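Side-chain contacts in putative type VI secretion protein (Escherichia coli, PDB 6SKI), which probably hydrolyses phospholipids as a toxic effector loaded onto the VgrG spike of the bacterial type VI secretion system: residues F191-F196 / A201-F206; V267-R272 / S293-K298. One frame throughout, in Å; residues are numbered along the deposited sequence.

Contact 1: F191-F196 / A201-F206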
loop_
_atom_site.group_PDB
_atom_site.type_symbol
_atom_site.label_atom_id
_atom_site.label_comp_id
_atom_site.label_asym_id
_atom_site.label_seq_id
_atom_site.Cartn_x
_atom_site.Cartn_y
_atom_site.Cartn_z
ATOM N N PHE A 191 0.298 -5.095 17.287
ATOM C CA PHE A 191 -0.017 -4.575 15.965
ATOM C C PHE A 191 0.192 -5.663 14.926
ATOM O O PHE A 191 1.208 -6.361 14.950
ATOM C CB PHE A 191 0.851 -3.362 15.619
ATOM C CG PHE A 191 0.525 -2.133 16.411
ATOM C CD1 PHE A 191 -0.654 -1.449 16.194
ATOM C CD2 PHE A 191 1.407 -1.651 17.357
ATOM C CE1 PHE A 191 -0.951 -0.319 16.913
ATOM C CE2 PHE A 191 1.111 -0.520 18.078
ATOM C CZ PHE A 191 -0.071 0.146 17.855
ATOM N N ASP A 192 -0.771 -5.808 14.021
ATOM C CA ASP A 192 -0.616 -6.601 12.804
ATOM C C ASP A 192 -0.642 -5.619 11.643
ATOM O O ASP A 192 -1.707 -5.131 11.258
ATOM C CB ASP A 192 -1.708 -7.650 12.660
ATOM C CG ASP A 192 -1.626 -8.719 13.711
ATOM O OD1 ASP A 192 -0.510 -9.215 13.959
ATOM O OD2 ASP A 192 -2.677 -9.080 14.273
ATOM N N VAL A 193 0.525 -5.331 11.088
ATOM C CA VAL A 193 0.664 -4.310 10.062
ATOM C C VAL A 193 0.701 -4.985 8.701
ATOM O O VAL A 193 1.508 -5.894 8.468
ATOM C CB VAL A 193 1.919 -3.458 10.297
ATOM C CG1 VAL A 193 1.794 -2.137 9.577
ATOM C CG2 VAL A 193 2.128 -3.235 11.781
ATOM N N PHE A 194 -0.185 -4.554 7.810
ATOM C CA PHE A 194 -0.292 -5.090 6.461
ATOM C C PHE A 194 -0.205 -3.939 5.476
ATOM O O PHE A 194 -0.802 -2.884 5.702
ATOM C CB PHE A 194 -1.604 -5.846 6.267
ATOM C CG PHE A 194 -1.721 -7.077 7.106
ATOM C CD1 PHE A 194 -2.234 -7.009 8.386
ATOM C CD2 PHE A 194 -1.338 -8.305 6.610
ATOM C CE1 PHE A 194 -2.349 -8.140 9.156
ATOM C CE2 PHE A 194 -1.452 -9.436 7.376
ATOM C CZ PHE A 194 -1.958 -9.354 8.651
ATOM N N GLY A 195 0.540 -4.133 4.392
ATOM C CA GLY A 195 0.675 -3.097 3.394
ATOM C C GLY A 195 0.753 -3.666 1.994
ATOM O O GLY A 195 1.191 -4.797 1.784
ATOM N N PHE A 196 0.316 -2.853 1.029
ATOM C CA PHE A 196 0.571 -3.130 -0.377
ATOM C C PHE A 196 1.330 -1.962 -0.983
ATOM O O PHE A 196 0.746 -0.939 -1.350
ATOM C CB PHE A 196 -0.709 -3.390 -1.172
ATOM C CG PHE A 196 -0.469 -3.572 -2.641
ATOM C CD1 PHE A 196 0.650 -4.253 -3.092
ATOM C CD2 PHE A 196 -1.344 -3.054 -3.571
ATOM C CE1 PHE A 196 0.882 -4.413 -4.433
ATOM C CE2 PHE A 196 -1.115 -3.219 -4.915
ATOM C CZ PHE A 196 -0.004 -3.901 -5.345
ATOM N N ALA A 201 6.023 0.122 2.262
ATOM C CA ALA A 201 7.017 0.975 2.887
ATOM C C ALA A 201 6.433 1.645 4.116
ATOM O O ALA A 201 7.022 1.581 5.202
ATOM C CB ALA A 201 7.520 2.013 1.885
ATOM N N ALA A 202 5.228 2.205 3.985
ATOM C CA ALA A 202 4.552 2.771 5.143
ATOM C C ALA A 202 4.442 1.744 6.254
ATOM O O ALA A 202 4.814 2.026 7.400
ATOM C CB ALA A 202 3.170 3.289 4.752
ATOM N N ALA A 203 4.028 0.519 5.920
ATOM C CA ALA A 203 3.929 -0.498 6.956
ATOM C C ALA A 203 5.276 -0.700 7.618
ATOM O O ALA A 203 5.386 -0.631 8.848
ATOM C CB ALA A 203 3.412 -1.812 6.379
ATOM N N ARG A 204 6.325 -0.849 6.810
ATOM C CA ARG A 204 7.649 -1.015 7.381
ATOM C C ARG A 204 8.008 0.190 8.229
ATOM O O ARG A 204 8.432 0.039 9.381
ATOM C CB ARG A 204 8.664 -1.242 6.265
ATOM C CG ARG A 204 8.432 -2.548 5.532
ATOM C CD ARG A 204 9.124 -2.583 4.193
ATOM N NE ARG A 204 10.571 -2.679 4.310
ATOM C CZ ARG A 204 11.339 -3.313 3.435
ATOM N NH1 ARG A 204 10.793 -3.905 2.387
ATOM N NH2 ARG A 204 12.649 -3.360 3.609
ATOM N N HIS A 205 7.731 1.393 7.720
ATOM C CA HIS A 205 7.990 2.585 8.510
ATOM C C HIS A 205 7.230 2.525 9.822
ATOM O O HIS A 205 7.815 2.723 10.893
ATOM C CB HIS A 205 7.616 3.837 7.719
ATOM C CG HIS A 205 8.103 5.109 8.341
ATOM N ND1 HIS A 205 7.249 6.087 8.796
ATOM C CD2 HIS A 205 9.354 5.556 8.592
ATOM C CE1 HIS A 205 7.952 7.086 9.297
ATOM N NE2 HIS A 205 9.233 6.789 9.182
ATOM N N PHE A 206 5.945 2.169 9.762
ATOM C CA PHE A 206 5.168 2.069 10.989
ATOM C C PHE A 206 5.815 1.088 11.948
ATOM O O PHE A 206 6.002 1.399 13.130
ATOM C CB PHE A 206 3.734 1.656 10.674
ATOM C CG PHE A 206 2.854 1.565 11.883
ATOM C CD1 PHE A 206 2.183 2.676 12.352
ATOM C CD2 PHE A 206 2.702 0.367 12.552
ATOM C CE1 PHE A 206 1.379 2.589 13.464
ATOM C CE2 PHE A 206 1.902 0.277 13.661
ATOM C CZ PHE A 206 1.239 1.386 14.119
#
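Phe191 receives the edge of Phe206 on one face of its ring in a T-shaped aromatic pair. The centroids lie 5.1 Å apart and the planes stand at 86°, with Phe206 CZ 3.9 Å above the Phe191 plane, over the ring centre. Phe206 extends that far because its CG is anti to the backbone N (chi1 -178°). Such a pair suits a buried site: the slightly positive C-H rim of one ring meets the pi cloud of the other. Two residues on, Val193 again faces the helix, and its branches divide the work. CG1 touches Ala203 CB at 3.6 Å, while CG2 approaches the Phe206 ring obliquely, 3.7 Å from CD2. Valine suits an extended strand, and its two methyls fill the angle between a small and a large helix residue. At Gly195 the two backbones come nearest, its CA lying 5.5 Å from Ala203 CA. Glycine facing alanine makes this approach possible, where the chain turns from strand into helix. Gly195 lies two residues before Ser197 in a Gly-X-Ser-X-Gly sequence, consistent with the nucleophile elbow of an alpha/beta hydrolase. Strand segment 191-195 and helix segment 201-206 run nearly antiparallel, at 156°. Strands 22-43 and 237-243 flank strand 184-195 in the parallel part of the sheet, and Ile168 of helix 156-178 packs against both Phe191 and Phe206.

Contact 2: V267-R272 / S293-K298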
loop_
_atom_site.group_PDB
_atom_site.type_symbol
_atom_site.label_atom_id
_atom_site.label_comp_id
_atom_site.label_asym_id
_atom_site.label_seq_id
_atom_site.Cartn_x
_atom_site.Cartn_y
_atom_site.Cartn_z
ATOM N N VAL A 267 12.025 7.806 5.651
ATOM C CA VAL A 267 11.325 6.529 5.693
ATOM C C VAL A 267 12.296 5.451 6.157
ATOM O O VAL A 267 13.427 5.353 5.668
ATOM C CB VAL A 267 10.683 6.187 4.338
ATOM C CG1 VAL A 267 9.925 7.386 3.806
ATOM C CG2 VAL A 267 11.710 5.732 3.318
ATOM N N LYS A 268 11.879 4.687 7.155
ATOM C CA LYS A 268 12.678 3.614 7.721
ATOM C C LYS A 268 12.129 2.302 7.183
ATOM O O LYS A 268 11.004 1.913 7.509
ATOM C CB LYS A 268 12.635 3.672 9.246
ATOM C CG LYS A 268 13.622 4.668 9.838
ATOM C CD LYS A 268 12.993 5.560 10.904
ATOM C CE LYS A 268 11.730 4.959 11.492
ATOM N NZ LYS A 268 11.158 5.819 12.563
ATOM N N LEU A 269 12.914 1.627 6.349
ATOM C CA LEU A 269 12.455 0.428 5.664
ATOM C C LEU A 269 13.261 -0.802 6.042
ATOM O O LEU A 269 12.997 -1.886 5.513
ATOM C CB LEU A 269 12.513 0.630 4.148
ATOM C CG LEU A 269 11.471 1.565 3.545
ATOM C CD1 LEU A 269 11.245 1.221 2.094
ATOM C CD2 LEU A 269 10.184 1.504 4.328
ATOM N N GLU A 270 14.226 -0.671 6.943
ATOM C CA GLU A 270 15.071 -1.785 7.341
ATOM C C GLU A 270 14.416 -2.477 8.523
ATOM O O GLU A 270 14.007 -1.819 9.484
ATOM C CB GLU A 270 16.478 -1.308 7.702
ATOM C CG GLU A 270 17.544 -2.395 7.625
ATOM C CD GLU A 270 18.127 -2.752 8.976
ATOM O OE1 GLU A 270 18.375 -1.832 9.782
ATOM O OE2 GLU A 270 18.346 -3.956 9.226
ATOM N N LEU A 271 14.313 -3.798 8.449
ATOM C CA LEU A 271 13.567 -4.583 9.426
ATOM C C LEU A 271 14.566 -5.410 10.226
ATOM O O LEU A 271 15.020 -6.463 9.771
ATOM C CB LEU A 271 12.534 -5.465 8.737
ATOM C CG LEU A 271 11.552 -4.735 7.821
ATOM C CD1 LEU A 271 10.656 -5.723 7.105
ATOM C CD2 LEU A 271 10.734 -3.732 8.605
ATOM N N ARG A 272 14.898 -4.932 11.417
ATOM C CA ARG A 272 15.853 -5.609 12.275
ATOM C C ARG A 272 15.157 -6.745 13.014
ATOM O O ARG A 272 13.931 -6.767 13.124
ATOM C CB ARG A 272 16.485 -4.587 13.216
ATOM C CG ARG A 272 17.360 -3.583 12.479
ATOM C CD ARG A 272 17.844 -2.455 13.371
ATOM N NE ARG A 272 16.749 -1.703 13.974
ATOM C CZ ARG A 272 16.756 -1.253 15.223
ATOM N NH1 ARG A 272 17.805 -1.479 16.002
ATOM N NH2 ARG A 272 15.718 -0.575 15.693
ATOM N N SER A 293 10.255 -0.417 -8.321
ATOM C CA SER A 293 11.424 -1.169 -7.905
ATOM C C SER A 293 11.182 -1.739 -6.516
ATOM O O SER A 293 10.574 -1.087 -5.663
ATOM C CB SER A 293 12.674 -0.289 -7.919
ATOM O OG SER A 293 12.540 0.803 -7.031
ATOM N N LEU A 294 11.656 -2.956 -6.296
ATOM C CA LEU A 294 11.365 -3.691 -5.079
ATOM C C LEU A 294 12.304 -3.276 -3.960
ATOM O O LEU A 294 13.482 -3.006 -4.194
ATOM C CB LEU A 294 11.493 -5.191 -5.328
ATOM C CG LEU A 294 11.200 -6.110 -4.147
ATOM C CD1 LEU A 294 9.753 -6.006 -3.728
ATOM C CD2 LEU A 294 11.568 -7.532 -4.493
ATOM N N ASN A 295 11.766 -3.189 -2.750
ATOM C CA ASN A 295 12.565 -3.185 -1.530
ATOM C C ASN A 295 12.404 -4.560 -0.895
ATOM O O ASN A 295 11.340 -4.884 -0.362
ATOM C CB ASN A 295 12.136 -2.075 -0.576
ATOM C CG ASN A 295 12.284 -0.700 -1.181
ATOM O OD1 ASN A 295 13.222 0.028 -0.863
ATOM N ND2 ASN A 295 11.359 -0.332 -2.053
ATOM N N SER A 296 13.453 -5.364 -0.960
ATOM C CA SER A 296 13.364 -6.767 -0.594
ATOM C C SER A 296 13.854 -6.996 0.828
ATOM O O SER A 296 14.763 -6.322 1.315
ATOM C CB SER A 296 14.170 -7.630 -1.563
ATOM O OG SER A 296 14.422 -8.910 -1.017
ATOM N N ILE A 297 13.228 -7.963 1.489
ATOM C CA ILE A 297 13.622 -8.409 2.813
ATOM C C ILE A 297 14.227 -9.809 2.756
ATOM O O ILE A 297 14.297 -10.500 3.768
ATOM C CB ILE A 297 12.441 -8.338 3.794
ATOM C CG1 ILE A 297 11.405 -9.411 3.464
ATOM C CG2 ILE A 297 11.806 -6.965 3.757
ATOM C CD1 ILE A 297 10.315 -9.543 4.488
ATOM N N LYS A 298 14.682 -10.228 1.579
ATOM C CA LYS A 298 15.238 -11.561 1.400
ATOM C C LYS A 298 16.578 -11.665 2.108
ATOM O O LYS A 298 17.419 -10.767 2.001
ATOM C CB LYS A 298 15.401 -11.878 -0.083
ATOM C CG LYS A 298 15.681 -13.337 -0.367
ATOM C CD LYS A 298 14.672 -13.912 -1.335
ATOM C CE LYS A 298 14.575 -15.417 -1.193
ATOM N NZ LYS A 298 14.096 -15.812 0.157
#
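Alongside the pairs Leu269-Asn295 and Leu271-Ile297, which make this contact, Ser296 OG is gripped by two groups. It accepts from Lys298 N at 2.9 Å with an N-H...O angle of 162°, forming an ST turn, and it also bonds to Glu303 OE2. The other oxygen of that carboxylate takes Ile297 N, so Glu303 holds the chain at Ser296 and Ile297 through both of its oxygens. Serine suits the place because its short hydroxyl can reach both its own chain and an outside carboxylate. With the turn set, Ile297 faces the loop 267-272. Its CG2 meets Leu271 CD1 at 3.8 Å, methyl to methyl, and both side chains also pack on Val279 of strand 278-284. Leu271 CG is anti to its carbonyl carbon (chi1 -55°), which carries CD1 toward the isoleucine. The second pair is mixed in character. Leu269 CD1 lies 3.8 Å from Asn295 OD1 and 3.9 Å from Asn295 CG, the two side chains crossing at about a right angle. Asn295 ND2 donates to Thr246 O, so the amide has a polar partner even as its other end lies against a methyl. The nearest CA atoms across the contact, Leu271 and Ile297, are 7.6 Å apart. What joins the segments directly is van der Waals contact, while Ser296 OG and Asn295 ND2 bond within segment 293-298 or outside both segments.

Contact 1 is wholly buried and binds a central strand to the helix that follows it almost at once. Contact 2 is only partly buried and brings together a loop and a short strand separated by 20 intervening residues. Accordingly, aromatic and aliphatic packing dominates the first, whereas the second is smaller, with 133 Å² buried against 233 Å², and mixes methyl contacts with an amide. Their centres are 11 Å apart, and Arg204 connects them: from the helix of contact 1 its guanidinium probably hydrogen-bonds to a backbone oxygen of each segment of contact 2, Asn295 O through NH1 and, at a doubtfully short distance, Leu269 O through NH2. A long, many-donor side chain suits that bridging position.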